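Local coordinates for salicylaldehyde dehydrogenase NahF (Pseudomonas putida, PDB 4JZ6) that catalyses the NAD(+)-dependent oxidation of salicylaldehyde to salicylate, a step of naphthalene degradation, and accepts a broad range of other aldehydes, at the salicylaldehyde site. Sequence-based numbering; all coordinates share one arbitrary frame.

The salicylaldehyde site. Residues 113, 166-167, 170-171, 300-302, 457, 463. With NK (salicylaldehyde), chain B.
In this aldehyde dehydrogenase the substrate pocket lies between helices 111-130 and 170-181 and the loop bearing Cys301, the family's catalytic nucleophile; the protein buries 265 of the 271 Å² of salicylaldehyde. The aldehyde oxygen OAH accepts a hydrogen bond from Cys301 N at 2.6 Å, bent to 124° at the hydrogen. Met302 N adds a weak one to OAH. Asn166, the family's oxyanion-hole asparagine, has ND2 3.7 Å from the aldehyde carbon CAD. Cys301 SG, beside its own backbone N, stands 4.1 Å from CAD, so the pose is a non-covalent complex rather than a thiohemiacetal. Two methyls clamp the ligand ring from opposite faces: Leu171 CD2 lies 3.8 Å from the ring centroid, and Met302 CE, at the end of an extended chain, covers the other side. The CAC-CAG edge of the ligand points at the face of the Tyr463 ring, planes 79° apart, with the phenol OH towards CAC. The salicyl hydroxyl OAF lies in the indole plane at the Trp113 edge, 3.5 Å from CZ2, and Gly167 N approaches it to 3.2 Å, a plausible hydrogen bond. Trp113, CG anti to the backbone N (chi1 177°), is fixed by NE1 donating at 2.9 Å to Asn166 O, which lies in the indole plane. An alanine at Trp113 would probably loosen the wall beside OAF and release the Asn166 backbone, disturbing the oxyanion-hole side chain.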
# COMPACT_ATOMS: atom_id res chain seq x y z
N TRP A 113 -21.03 15.17 -19.47
CA TRP A 113 -20.38 14.32 -18.47
C TRP A 113 -20.56 12.84 -18.79
O TRP A 113 -19.64 12.03 -18.58
CB TRP A 113 -20.94 14.64 -17.08
CG TRP A 113 -20.42 13.78 -15.94
CD1 TRP A 113 -21.16 12.93 -15.16
CD2 TRP A 113 -19.08 13.71 -15.45
NE1 TRP A 113 -20.35 12.33 -14.22
CE2 TRP A 113 -19.07 12.79 -14.38
CE3 TRP A 113 -17.88 14.33 -15.83
CZ2 TRP A 113 -17.90 12.48 -13.68
CZ3 TRP A 113 -16.72 14.02 -15.12
CH2 TRP A 113 -16.74 13.11 -14.06
N ASN A 166 -20.53 8.65 -9.13
CA ASN A 166 -20.28 9.94 -9.77
C ASN A 166 -19.53 9.89 -11.10
O ASN A 166 -20.05 10.34 -12.13
CB ASN A 166 -19.60 10.91 -8.80
CG ASN A 166 -18.33 10.35 -8.22
OD1 ASN A 166 -18.15 9.14 -8.16
ND2 ASN A 166 -17.43 11.23 -7.78
N GLY A 167 -18.33 9.34 -11.09
CA GLY A 167 -17.65 8.99 -12.33
C GLY A 167 -18.21 7.66 -12.76
O GLY A 167 -17.50 6.66 -12.87
N VAL A 170 -16.44 5.56 -15.80
CA VAL A 170 -14.98 5.47 -15.81
C VAL A 170 -14.41 4.87 -14.51
O VAL A 170 -13.40 4.17 -14.53
CB VAL A 170 -14.31 6.81 -16.17
CG1 VAL A 170 -14.50 7.83 -15.06
CG2 VAL A 170 -12.83 6.61 -16.49
N LEU A 171 -15.08 5.14 -13.38
CA LEU A 171 -14.64 4.61 -12.09
C LEU A 171 -14.83 3.10 -12.00
O LEU A 171 -14.07 2.39 -11.35
CB LEU A 171 -15.35 5.32 -10.94
CG LEU A 171 -15.04 6.82 -10.84
CD1 LEU A 171 -15.60 7.40 -9.55
CD2 LEU A 171 -13.55 7.05 -10.93
N ILE A 300 -17.72 15.77 -8.33
CA ILE A 300 -16.51 15.03 -8.66
C ILE A 300 -15.59 15.14 -7.46
O ILE A 300 -15.52 16.20 -6.85
CB ILE A 300 -15.83 15.63 -9.91
CG1 ILE A 300 -16.88 15.95 -10.98
CG2 ILE A 300 -14.77 14.68 -10.45
CD1 ILE A 300 -16.32 16.56 -12.25
N CYS A 301 -14.90 14.06 -7.11
CA CYS A 301 -14.03 14.09 -5.92
C CYS A 301 -12.92 15.11 -6.10
O CYS A 301 -12.39 15.64 -5.12
CB CYS A 301 -13.45 12.70 -5.59
SG CYS A 301 -14.66 11.45 -5.07
N MET A 302 -12.58 15.41 -7.36
CA MET A 302 -11.58 16.42 -7.67
C MET A 302 -12.17 17.76 -8.11
O MET A 302 -11.43 18.62 -8.62
CB MET A 302 -10.59 15.91 -8.72
CG MET A 302 -11.22 15.37 -10.00
SD MET A 302 -9.99 15.03 -11.29
CE MET A 302 -10.96 14.03 -12.43
N ASN A 457 -7.81 13.96 -15.84
CA ASN A 457 -7.45 12.55 -15.68
C ASN A 457 -7.13 11.95 -17.02
O ASN A 457 -7.97 11.94 -17.93
CB ASN A 457 -8.58 11.76 -15.00
CG ASN A 457 -8.20 10.30 -14.71
OD1 ASN A 457 -9.05 9.41 -14.76
ND2 ASN A 457 -6.93 10.07 -14.38
N TYR A 463 -3.32 8.30 -11.20
CA TYR A 463 -4.36 9.08 -10.54
C TYR A 463 -4.57 8.64 -9.09
O TYR A 463 -4.92 7.49 -8.82
CB TYR A 463 -5.67 9.01 -11.32
CG TYR A 463 -6.71 9.96 -10.79
CD1 TYR A 463 -6.77 11.28 -11.24
CD2 TYR A 463 -7.62 9.56 -9.82
CE1 TYR A 463 -7.72 12.16 -10.74
CE2 TYR A 463 -8.57 10.43 -9.32
CZ TYR A 463 -8.61 11.73 -9.78
OH TYR A 463 -9.56 12.60 -9.28
OAH NK B . -13.48 12.37 -8.55
CAD NK B . -14.02 11.44 -9.10
CAA NK B . -13.50 11.08 -10.44
CAC NK B . -12.14 10.88 -10.66
CAG NK B . -11.70 10.55 -11.93
CAI NK B . -12.59 10.44 -12.98
CAE NK B . -13.94 10.64 -12.76
CAB NK B . -14.40 10.97 -11.49
OAF NK B . -15.73 11.18 -11.22